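Local coordinates for protein ornithine cyclodeaminase (Methanococcus maripaludis S2, PDB 3C2Q) that catalyses the conversion of L-ornithine to L-proline with release of ammonia, using NAD(+) as cofactor, at residues B[32-37]-B[52-57]; B[65-70]-B[266-271]; B[188-191]-B[196-199]; B[215-220]-B[233-238]. All blocks are in the same frame, centred on the assembly; numbering follows the deposited sequence.

Contact 1: residues B[32-37]-B[52-57]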
loop_
_atom_site.group_PDB
_atom_site.type_symbol
_atom_site.label_atom_id
_atom_site.label_comp_id
_atom_site.label_asym_id
_atom_site.label_seq_id
_atom_site.Cartn_x
_atom_site.Cartn_y
_atom_site.Cartn_z
ATOM N N HIS B 32 19.197 -22.568 2.510
ATOM C CA HIS B 32 20.003 -22.897 3.688
ATOM C C HIS B 32 21.260 -23.727 3.371
ATOM O O HIS B 32 21.264 -24.497 2.413
ATOM C CB HIS B 32 19.157 -23.667 4.701
ATOM C CG HIS B 32 17.827 -23.035 5.001
ATOM N ND1 HIS B 32 17.704 -21.757 5.505
ATOM C CD2 HIS B 32 16.572 -23.527 4.909
ATOM C CE1 HIS B 32 16.422 -21.482 5.689
ATOM N NE2 HIS B 32 15.712 -22.536 5.318
ATOM N N PRO B 33 22.317 -23.594 4.206
ATOM C CA PRO B 33 23.484 -24.475 4.057
ATOM C C PRO B 33 23.053 -25.924 4.099
ATOM O O PRO B 33 22.224 -26.327 4.924
ATOM C CB PRO B 33 24.396 -24.139 5.257
ATOM C CG PRO B 33 23.711 -23.044 6.033
ATOM C CD PRO B 33 22.469 -22.605 5.289
ATOM N N THR B 34 23.568 -26.705 3.168
ATOM C CA THR B 34 23.130 -28.108 3.044
ATOM C C THR B 34 24.385 -29.002 3.013
ATOM O O THR B 34 25.409 -28.601 2.443
ATOM C CB THR B 34 22.285 -28.292 1.757
ATOM O OG1 THR B 34 21.136 -27.422 1.823
ATOM C CG2 THR B 34 21.829 -29.782 1.555
ATOM N N HIS B 35 24.306 -30.181 3.640
ATOM C CA HIS B 35 25.389 -31.168 3.531
ATOM C C HIS B 35 24.837 -32.412 2.866
ATOM O O HIS B 35 23.640 -32.700 2.991
ATOM C CB HIS B 35 25.978 -31.517 4.902
ATOM C CG HIS B 35 26.559 -30.347 5.635
ATOM N ND1 HIS B 35 26.866 -30.393 6.973
ATOM C CD2 HIS B 35 26.873 -29.094 5.227
ATOM C CE1 HIS B 35 27.355 -29.228 7.361
ATOM N NE2 HIS B 35 27.361 -28.418 6.321
ATOM N N VAL B 36 25.690 -33.117 2.121
ATOM C CA VAL B 36 25.285 -34.366 1.464
ATOM C C VAL B 36 26.196 -35.547 1.879
ATOM O O VAL B 36 27.399 -35.393 2.013
ATOM C CB VAL B 36 25.281 -34.245 -0.072
ATOM C CG1 VAL B 36 24.072 -33.412 -0.544
ATOM C CG2 VAL B 36 26.617 -33.643 -0.591
ATOM N N LYS B 37 25.608 -36.715 2.088
ATOM C CA LYS B 37 26.400 -37.871 2.508
ATOM C C LYS B 37 26.845 -38.643 1.280
ATOM O O LYS B 37 26.026 -39.155 0.507
ATOM C CB LYS B 37 25.615 -38.769 3.456
ATOM C CG LYS B 37 26.508 -39.761 4.213
ATOM C CD LYS B 37 25.749 -40.490 5.277
ATOM C CE LYS B 37 26.610 -41.569 5.928
ATOM N NZ LYS B 37 25.995 -41.983 7.226
ATOM N N ALA B 52 17.848 -24.258 -6.887
ATOM C CA ALA B 52 18.953 -24.742 -7.689
ATOM C C ALA B 52 19.181 -26.245 -7.393
ATOM O O ALA B 52 18.398 -26.887 -6.690
ATOM C CB ALA B 52 20.220 -23.920 -7.414
ATOM N N VAL B 53 20.236 -26.810 -7.961
ATOM C CA VAL B 53 20.454 -28.246 -7.736
ATOM C C VAL B 53 21.805 -28.493 -7.076
ATOM O O VAL B 53 22.698 -27.632 -7.070
ATOM C CB VAL B 53 20.300 -29.119 -9.032
ATOM C CG1 VAL B 53 18.927 -28.952 -9.634
ATOM C CG2 VAL B 53 21.349 -28.772 -10.024
ATOM N N ILE B 54 21.963 -29.688 -6.537
ATOM C CA ILE B 54 23.232 -30.004 -5.931
ATOM C C ILE B 54 24.007 -30.960 -6.843
ATOM O O ILE B 54 23.519 -32.060 -7.168
ATOM C CB ILE B 54 23.022 -30.555 -4.523
ATOM C CG1 ILE B 54 22.438 -29.421 -3.638
ATOM C CG2 ILE B 54 24.350 -31.132 -3.947
ATOM C CD1 ILE B 54 22.220 -29.800 -2.176
ATOM N N VAL B 55 25.185 -30.519 -7.262
ATOM C CA VAL B 55 26.033 -31.320 -8.142
ATOM C C VAL B 55 27.173 -31.832 -7.251
ATOM O O VAL B 55 27.805 -31.057 -6.533
ATOM C CB VAL B 55 26.516 -30.492 -9.350
ATOM C CG1 VAL B 55 27.633 -31.191 -10.158
ATOM C CG2 VAL B 55 25.313 -30.152 -10.254
ATOM N N VAL B 56 27.377 -33.146 -7.286
ATOM C CA VAL B 56 28.399 -33.817 -6.474
ATOM C C VAL B 56 29.565 -34.300 -7.365
ATOM O O VAL B 56 29.355 -34.781 -8.500
ATOM C CB VAL B 56 27.770 -34.997 -5.693
ATOM C CG1 VAL B 56 28.790 -35.675 -4.778
ATOM C CG2 VAL B 56 26.568 -34.510 -4.879
ATOM N N TYR B 57 30.775 -34.114 -6.850
ATOM C CA TYR B 57 32.016 -34.580 -7.464
ATOM C C TYR B 57 32.620 -35.585 -6.471
ATOM O O TYR B 57 33.449 -35.216 -5.661
ATOM C CB TYR B 57 32.953 -33.400 -7.669
ATOM C CG TYR B 57 32.295 -32.257 -8.420
ATOM C CD1 TYR B 57 32.126 -32.316 -9.802
ATOM C CD2 TYR B 57 31.823 -31.127 -7.739
ATOM C CE1 TYR B 57 31.512 -31.272 -10.497
ATOM C CE2 TYR B 57 31.207 -30.073 -8.432
ATOM C CZ TYR B 57 31.057 -30.162 -9.804
ATOM O OH TYR B 57 30.460 -29.134 -10.505
#

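Contact 2: residues B[65-70]-B[266-271]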
loop_
_atom_site.group_PDB
_atom_site.type_symbol
_atom_site.label_atom_id
_atom_site.label_comp_id
_atom_site.label_asym_id
_atom_site.label_seq_id
_atom_site.Cartn_x
_atom_site.Cartn_y
_atom_site.Cartn_z
ATOM N N THR B 65 26.257 -25.953 -5.345
ATOM C CA THR B 65 24.891 -25.590 -5.703
ATOM C C THR B 65 24.982 -24.905 -7.060
ATOM O O THR B 65 25.565 -23.804 -7.165
ATOM C CB THR B 65 24.282 -24.580 -4.665
ATOM O OG1 THR B 65 24.385 -25.101 -3.341
ATOM C CG2 THR B 65 22.793 -24.292 -4.976
ATOM N N LYS B 66 24.408 -25.547 -8.080
ATOM C CA LYS B 66 24.408 -25.043 -9.449
ATOM C C LYS B 66 22.994 -24.707 -9.897
ATOM O O LYS B 66 22.064 -25.474 -9.678
ATOM C CB LYS B 66 24.941 -26.098 -10.442
ATOM C CG LYS B 66 26.438 -26.357 -10.427
ATOM C CD LYS B 66 26.775 -27.017 -11.768
ATOM C CE LYS B 66 28.253 -27.385 -11.928
ATOM N NZ LYS B 66 28.460 -27.980 -13.324
ATOM N N VAL B 67 22.847 -23.576 -10.566
ATOM C CA VAL B 67 21.580 -23.263 -11.205
ATOM C C VAL B 67 21.436 -24.220 -12.386
ATOM O O VAL B 67 22.447 -24.656 -12.949
ATOM C CB VAL B 67 21.491 -21.788 -11.651
ATOM C CG1 VAL B 67 21.546 -20.885 -10.402
ATOM C CG2 VAL B 67 22.644 -21.402 -12.583
ATOM N N ILE B 68 20.190 -24.519 -12.737
ATOM C CA ILE B 68 19.875 -25.494 -13.755
ATOM C C ILE B 68 20.547 -25.181 -15.103
ATOM O O ILE B 68 21.002 -26.089 -15.769
ATOM C CB ILE B 68 18.335 -25.742 -13.870
ATOM C CG1 ILE B 68 18.034 -26.871 -14.862
ATOM C CG2 ILE B 68 17.596 -24.438 -14.295
ATOM C CD1 ILE B 68 16.544 -27.292 -14.940
ATOM N N ARG B 69 20.661 -23.916 -15.484
ATOM C CA ARG B 69 21.283 -23.605 -16.755
ATOM C C ARG B 69 22.808 -23.818 -16.782
ATOM O O ARG B 69 23.419 -23.787 -17.853
ATOM C CB ARG B 69 20.924 -22.193 -17.218
ATOM C CG ARG B 69 21.774 -21.138 -16.627
ATOM C CD ARG B 69 21.380 -19.760 -17.104
ATOM N NE ARG B 69 21.326 -18.965 -15.898
ATOM C CZ ARG B 69 22.360 -18.322 -15.390
ATOM N NH1 ARG B 69 23.520 -18.283 -16.054
ATOM N NH2 ARG B 69 22.211 -17.673 -14.244
ATOM N N LYS B 70 23.429 -24.012 -15.621
ATOM C CA LYS B 70 24.851 -24.349 -15.600
ATOM C C LYS B 70 25.126 -25.850 -15.424
ATOM O O LYS B 70 26.282 -26.262 -15.455
ATOM C CB LYS B 70 25.599 -23.544 -14.548
ATOM C CG LYS B 70 25.790 -22.064 -14.951
ATOM C CD LYS B 70 26.587 -21.344 -13.895
ATOM C CE LYS B 70 26.538 -19.835 -14.062
ATOM N NZ LYS B 70 27.179 -19.403 -15.319
ATOM N N LYS B 266 27.261 -12.477 -11.716
ATOM C CA LYS B 266 28.144 -11.513 -11.056
ATOM C C LYS B 266 27.589 -11.051 -9.696
ATOM O O LYS B 266 28.325 -10.924 -8.726
ATOM C CB LYS B 266 28.418 -10.312 -11.968
ATOM C CG LYS B 266 29.607 -9.457 -11.469
ATOM C CD LYS B 266 30.217 -8.652 -12.602
ATOM C CE LYS B 266 31.575 -8.043 -12.198
ATOM N NZ LYS B 266 31.883 -6.942 -13.176
HETATM N N MSE B 267 26.273 -10.818 -9.632
HETATM C CA MSE B 267 25.617 -10.479 -8.365
HETATM C C MSE B 267 25.764 -11.582 -7.338
HETATM O O MSE B 267 26.013 -11.323 -6.153
HETATM C CB MSE B 267 24.125 -10.202 -8.619
HETATM C CG MSE B 267 23.900 -8.900 -9.367
HETATM SE SE MSE B 267 22.008 -8.734 -9.958
HETATM C CE MSE B 267 21.187 -8.640 -8.167
ATOM N N ARG B 268 25.612 -12.827 -7.784
ATOM C CA ARG B 268 25.705 -13.946 -6.849
ATOM C C ARG B 268 27.072 -14.022 -6.179
ATOM O O ARG B 268 27.167 -14.116 -4.963
ATOM C CB ARG B 268 25.376 -15.270 -7.541
ATOM C CG ARG B 268 25.436 -16.458 -6.588
ATOM C CD ARG B 268 24.985 -17.756 -7.254
ATOM N NE ARG B 268 25.013 -18.894 -6.322
ATOM C CZ ARG B 268 24.991 -20.172 -6.716
ATOM N NH1 ARG B 268 24.960 -20.478 -8.013
ATOM N NH2 ARG B 268 25.019 -21.139 -5.818
ATOM N N THR B 269 28.131 -13.956 -6.972
ATOM C CA THR B 269 29.482 -14.060 -6.430
ATOM C C THR B 269 29.804 -12.838 -5.571
ATOM O O THR B 269 30.520 -12.944 -4.574
ATOM C CB THR B 269 30.519 -14.237 -7.563
ATOM O OG1 THR B 269 30.550 -13.059 -8.349
ATOM C CG2 THR B 269 30.141 -15.369 -8.476
ATOM N N THR B 270 29.226 -11.690 -5.925
ATOM C CA THR B 270 29.404 -10.453 -5.143
ATOM C C THR B 270 28.783 -10.522 -3.740
ATOM O O THR B 270 29.391 -10.075 -2.786
ATOM C CB THR B 270 28.889 -9.206 -5.917
ATOM O OG1 THR B 270 29.511 -9.140 -7.208
ATOM C CG2 THR B 270 29.225 -7.930 -5.195
ATOM N N VAL B 271 27.576 -11.081 -3.602
ATOM C CA VAL B 271 26.888 -11.095 -2.302
ATOM C C VAL B 271 27.195 -12.283 -1.417
ATOM O O VAL B 271 27.078 -12.197 -0.192
ATOM C CB VAL B 271 25.335 -11.040 -2.448
ATOM C CG1 VAL B 271 24.948 -9.831 -3.205
ATOM C CG2 VAL B 271 24.782 -12.298 -3.150
HETATM O O HOH W 1 25.470 -22.040 -10.593
#

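Contact 3: residues B[188-191]-B[196-199]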
loop_
_atom_site.group_PDB
_atom_site.type_symbol
_atom_site.label_atom_id
_atom_site.label_comp_id
_atom_site.label_asym_id
_atom_site.label_seq_id
_atom_site.Cartn_x
_atom_site.Cartn_y
_atom_site.Cartn_z
ATOM N N GLY B 188 14.958 16.026 -12.380
ATOM C CA GLY B 188 14.758 17.464 -12.552
ATOM C C GLY B 188 14.290 18.169 -11.309
ATOM O O GLY B 188 13.968 19.344 -11.371
ATOM N N VAL B 189 14.224 17.455 -10.178
ATOM C CA VAL B 189 13.813 18.049 -8.913
ATOM C C VAL B 189 15.050 18.305 -8.072
ATOM O O VAL B 189 15.844 17.414 -7.865
ATOM C CB VAL B 189 12.779 17.144 -8.129
ATOM C CG1 VAL B 189 12.441 17.781 -6.787
ATOM C CG2 VAL B 189 11.485 16.963 -8.963
ATOM N N ASN B 190 15.206 19.528 -7.566
ATOM C CA ASN B 190 16.409 19.887 -6.838
ATOM C C ASN B 190 16.424 19.154 -5.485
ATOM O O ASN B 190 15.457 19.265 -4.749
ATOM C CB ASN B 190 16.435 21.409 -6.607
ATOM C CG ASN B 190 17.658 21.858 -5.868
ATOM O OD1 ASN B 190 17.700 21.807 -4.662
ATOM N ND2 ASN B 190 18.685 22.314 -6.611
ATOM N N ILE B 191 17.512 18.450 -5.179
ATOM C CA ILE B 191 17.636 17.641 -3.962
ATOM C C ILE B 191 17.557 18.496 -2.673
ATOM O O ILE B 191 17.010 18.056 -1.645
ATOM C CB ILE B 191 18.935 16.752 -3.983
ATOM C CG1 ILE B 191 19.000 15.813 -5.216
ATOM C CG2 ILE B 191 19.174 16.016 -2.633
ATOM C CD1 ILE B 191 17.652 15.064 -5.517
ATOM N N PRO B 196 11.169 21.609 -8.493
ATOM C CA PRO B 196 11.588 21.390 -9.857
ATOM C C PRO B 196 12.375 22.619 -10.317
ATOM O O PRO B 196 12.137 23.753 -9.841
ATOM C CB PRO B 196 10.272 21.273 -10.650
ATOM C CG PRO B 196 9.232 21.849 -9.796
ATOM C CD PRO B 196 9.702 21.747 -8.366
ATOM N N VAL B 197 13.339 22.393 -11.180
ATOM C CA VAL B 197 14.119 23.512 -11.719
ATOM C C VAL B 197 13.773 23.674 -13.210
ATOM O O VAL B 197 13.392 22.692 -13.881
ATOM C CB VAL B 197 15.628 23.281 -11.492
ATOM C CG1 VAL B 197 15.924 23.114 -10.010
ATOM C CG2 VAL B 197 16.117 22.082 -12.253
ATOM N N THR B 198 13.891 24.899 -13.731
ATOM C CA THR B 198 13.605 25.153 -15.153
ATOM C C THR B 198 14.530 24.292 -16.014
ATOM O O THR B 198 15.730 24.236 -15.782
ATOM C CB THR B 198 13.712 26.667 -15.519
ATOM O OG1 THR B 198 14.909 27.203 -14.973
ATOM C CG2 THR B 198 12.587 27.423 -14.910
ATOM N N GLY B 199 13.947 23.544 -16.952
ATOM C CA GLY B 199 14.724 22.641 -17.822
ATOM C C GLY B 199 15.260 21.372 -17.141
ATOM O O GLY B 199 16.024 20.618 -17.743
#

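Contact 4: residues B[215-220]-B[233-238]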
loop_
_atom_site.group_PDB
_atom_site.type_symbol
_atom_site.label_atom_id
_atom_site.label_comp_id
_atom_site.label_asym_id
_atom_site.label_seq_id
_atom_site.Cartn_x
_atom_site.Cartn_y
_atom_site.Cartn_z
ATOM N N GLY B 215 33.022 7.684 -21.528
ATOM C CA GLY B 215 33.354 6.262 -21.819
ATOM C C GLY B 215 32.915 5.237 -20.773
ATOM O O GLY B 215 32.698 4.071 -21.087
ATOM N N ASN B 216 32.838 5.672 -19.517
ATOM C CA ASN B 216 32.361 4.886 -18.386
ATOM C C ASN B 216 32.420 5.804 -17.177
ATOM O O ASN B 216 32.853 6.971 -17.307
ATOM C CB ASN B 216 33.129 3.560 -18.177
ATOM C CG ASN B 216 34.667 3.744 -18.086
ATOM O OD1 ASN B 216 35.174 4.644 -17.423
ATOM N ND2 ASN B 216 35.394 2.852 -18.738
ATOM N N ILE B 217 31.936 5.320 -16.029
ATOM C CA ILE B 217 31.967 6.120 -14.797
ATOM C C ILE B 217 33.402 6.460 -14.345
ATOM O O ILE B 217 33.703 7.634 -14.046
ATOM C CB ILE B 217 31.184 5.437 -13.654
ATOM C CG1 ILE B 217 29.682 5.438 -14.004
ATOM C CG2 ILE B 217 31.461 6.130 -12.297
ATOM C CD1 ILE B 217 28.868 4.585 -13.074
ATOM N N LYS B 218 34.264 5.446 -14.302
ATOM C CA LYS B 218 35.676 5.640 -13.924
ATOM C C LYS B 218 36.367 6.756 -14.716
ATOM O O LYS B 218 37.030 7.608 -14.127
ATOM C CB LYS B 218 36.443 4.330 -14.026
ATOM C CG LYS B 218 37.932 4.431 -13.610
ATOM C CD LYS B 218 38.535 3.046 -13.502
ATOM C CE LYS B 218 39.925 3.067 -12.875
ATOM N NZ LYS B 218 40.403 1.665 -12.558
ATOM N N ASN B 219 36.184 6.767 -16.035
ATOM C CA ASN B 219 36.747 7.822 -16.894
ATOM C C ASN B 219 36.214 9.200 -16.554
ATOM O O ASN B 219 36.957 10.192 -16.589
ATOM C CB ASN B 219 36.445 7.560 -18.368
ATOM C CG ASN B 219 37.265 6.421 -18.943
ATOM O OD1 ASN B 219 38.100 5.851 -18.264
ATOM N ND2 ASN B 219 37.001 6.078 -20.202
ATOM N N ALA B 220 34.906 9.284 -16.291
ATOM C CA ALA B 220 34.277 10.538 -15.862
ATOM C C ALA B 220 34.817 11.061 -14.530
ATOM O O ALA B 220 34.872 12.260 -14.316
ATOM C CB ALA B 220 32.719 10.369 -15.768
ATOM N N GLN B 233 32.154 7.931 -5.046
ATOM C CA GLN B 233 32.770 7.320 -3.897
ATOM C C GLN B 233 33.164 5.862 -4.116
ATOM O O GLN B 233 34.141 5.403 -3.508
ATOM C CB GLN B 233 31.930 7.462 -2.638
ATOM C CG GLN B 233 31.799 8.913 -2.169
ATOM C CD GLN B 233 33.102 9.528 -1.661
ATOM O OE1 GLN B 233 34.068 8.823 -1.338
ATOM N NE2 GLN B 233 33.124 10.860 -1.593
ATOM N N CYS B 234 32.410 5.139 -4.940
ATOM C CA CYS B 234 32.788 3.753 -5.261
ATOM C C CYS B 234 34.117 3.740 -6.032
ATOM O O CYS B 234 34.996 2.924 -5.737
ATOM C CB CYS B 234 31.702 3.036 -6.078
ATOM S SG CYS B 234 30.236 2.599 -5.072
ATOM N N ILE B 235 34.230 4.608 -7.035
ATOM C CA ILE B 235 35.489 4.743 -7.781
ATOM C C ILE B 235 36.647 5.069 -6.829
ATOM O O ILE B 235 37.675 4.371 -6.827
ATOM C CB ILE B 235 35.382 5.792 -8.915
ATOM C CG1 ILE B 235 34.347 5.338 -9.976
ATOM C CG2 ILE B 235 36.782 6.100 -9.554
ATOM C CD1 ILE B 235 34.546 3.864 -10.505
ATOM N N LYS B 236 36.466 6.093 -6.000
ATOM C CA LYS B 236 37.565 6.578 -5.145
ATOM C C LYS B 236 37.997 5.564 -4.139
ATOM O O LYS B 236 39.173 5.529 -3.756
ATOM C CB LYS B 236 37.189 7.854 -4.398
ATOM C CG LYS B 236 36.791 9.010 -5.293
ATOM C CD LYS B 236 37.835 9.354 -6.373
ATOM C CE LYS B 236 38.920 10.274 -5.866
ATOM N NZ LYS B 236 39.630 10.928 -7.022
ATOM N N ASN B 237 37.054 4.739 -3.684
ATOM C CA ASN B 237 37.340 3.836 -2.593
ATOM C C ASN B 237 37.474 2.398 -3.054
ATOM O O ASN B 237 37.575 1.499 -2.241
ATOM C CB ASN B 237 36.286 3.994 -1.479
ATOM C CG ASN B 237 36.395 5.324 -0.791
ATOM O OD1 ASN B 237 37.290 5.520 0.029
ATOM N ND2 ASN B 237 35.519 6.262 -1.140
ATOM N N ASN B 238 37.498 2.215 -4.373
ATOM C CA ASN B 238 37.589 0.898 -5.001
ATOM C C ASN B 238 36.514 -0.068 -4.491
ATOM O O ASN B 238 36.809 -1.228 -4.165
ATOM C CB ASN B 238 39.004 0.303 -4.837
ATOM C CG ASN B 238 40.104 1.294 -5.214
ATOM O OD1 ASN B 238 40.977 1.607 -4.396
ATOM N ND2 ASN B 238 40.059 1.807 -6.446
#

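Contact 1: residues B[32-37]-B[52-57]
T34 OG1 turns back toward the loop before its strand and donates a 3.0 Å hydrogen bond to H32 O, leaving its methyl to face I54 of the other segment. The bond reaches H32 O from above the carbonyl plane, 38° out of it. Strands 34-38 and 53-57 belong to one curled, mixed beta sheet but are not neighbours in it: strands 41-46 and 62-66 stand between them. Their segments pass 9.7 Å apart, axis to axis, with a crossing angle of -45°, so they meet through side chains pointing into the bend of the sheet, without a backbone hydrogen bond between them. I54 touches T34 and V36 of the first strand, one branch to each. With CG1 anti to the carbonyl carbon and the chain then running on extended (chi2 -178°), its CD1 is carried to T34 CG2 at 3.8 Å, the two side chains meeting at a slant. Its other branch, I54 CG2, lies 4.1 Å from V36 CG1, where the side chains slide past one another in opposite directions. V45 of strand 41-46 touches both V36 and I54, A63 of strand 62-66 also covers V36, and V86 lies against T34, which makes this a buried, apolar filling of the curl. Farther along, a looser methyl contact completes it: V36 CG2 stands 4.4 Å from V56 CG2.

Contact 2: residues B[65-70]-B[266-271]
R268 reaches from helix 260-271 to strand 62-66 and ties it down by hydrogen bonds. R268 NH2 donates to T65 O at 3.0 Å with an N-H...O angle of 158°. The carbonyl oxygen sits at the edge of the guanidinium, near its plane, whereas NH2 lies 41° above the carbonyl plane of T65. R268 NH1 adds a weak bond to the same oxygen at 3.5 Å, and NH2 has a further partner in N47 O. A water accepts from V67 N at 3.0 Å and, weakly, from R268 NH1, bridging the two segments. Van der Waals contact is slight: T65 CB lies 3.7 Å from R268 NH2, and V67 CG1 4.2 Å from R268 NH1. With CG anti to the backbone N (chi1 -179°) and the chain extended to NE, the arginine spans the gap at full stretch. Charge pairing supplements this nearby, as K70 NZ and R69 NH2 both form salt bridges to D265, in the same helix as R268. An arginine of the Rossmann-fold helix 260-271 thus binds a backbone carbonyl of the mixed sheet, a polar contact between the Rossmann fold and the preceding beta region.

Contact 3: residues B[188-191]-B[196-199]
Strands 185-186 and 189-190 form a small antiparallel pair, and the loop before helix 203-214 folds back beside the second of them to make a single beta bridge, in which V189 CA and P196 CA stand 4.1 Å apart. One conventional hydrogen bond secures the bridge, from V197 N to G188 O, 3.1 Å long and fairly straight at 160°. The donor arrives almost head-on to the carbonyl, with a C=O...N angle of 173°. P196 has no N-H to offer, and its CB is directed away from the strand, but its CA-H leans on the same oxygen, with P196 CA 3.5 Å from G188 O. V197 CG2 also lies 3.6 Å from G188 O, so this oxygen is the focus of the contact. A chi1 of -58° sets V197 CG1 anti to the carbonyl carbon, and it rests 3.8 Å from N190 CB. The amide of N190 works inside the turn instead: its OD1 accepts from T193 N and, weakly, from K192 N. G188 N is held by E179 OE2, and V197 also packs on T185 of strand 185-186. V189 lies against P111 of the third subunit, so the strand takes part in a subunit contact. With one N-H bond and a CA-H...O contact meeting on G188 O, the bridge is made chiefly by backbone atoms, and the positive phi of G188, at the oxygen that receives them, favours glycine there.

Contact 4: residues B[215-220]-B[233-238]
The flat amides of N216 and N237 are engaged within their own segments, beside the contact of I235 with I217 and K218; neither lays a face on the opposite segment. At the start of helix 217-222, N216 is the N-cap: its OD1 accepts from N219 N at 2.7 Å with a 162° N-H...O angle. In the last turn of segment 233-238, N237 ND2 bends back to Q233 O at 2.9 Å, in the carbonyl plane and on a lone pair, with the oxygen 12° out of the amide plane of N237. Q233 O also accepts N237 N, so two donors grip it, and ND2 adds a weak bond to Q233 OE1. N238 then breaks off with positive phi in a Schellman motif, its N bonded to I235 O at 3.3 Å. Across the segments the contact is apolar. I235 CG1 touches I217 CG2 at 3.8 Å, the two isoleucines meeting obliquely. A chi2 of -50° swings I235 CD1 over the neighbouring residue, 4.0 Å from K218 CA and equally 4.0 Å from K218 CB; the rest of the lysine runs out extended and away from the contact. Y241, on strand 241-244, touches both I217 and I235, while I211 and I253 also pack on I217, and I217 N is bonded to D255 OD2. This is a capped helix packed on a helix end beside the parallel sheet of the Rossmann fold, with I217 about 8 Å, side chain to side chain, from N171, which probably binds NAD(+).

Contact 1 closes first along the chain, and contact 2 then opens and closes around the other two, with contact 3 preceding contact 4 inside its long loop. Contacts 1 and 2 share the mixed sheet: strands 53-57 and 62-66 are neighbours in it, V53 N probably bonding to K66 O, and the contact centres lie about 14 Å apart. Contact 2 is the one of the four that joins the beta region to the Rossmann fold, whereas contacts 1, 3 and 4 each lie within one of the two. Between centres, contacts 2 and 4 are about 26 Å apart, 3 and 4 about 25 Å, and 1 and 3 about 53 Å, across the chain's centre.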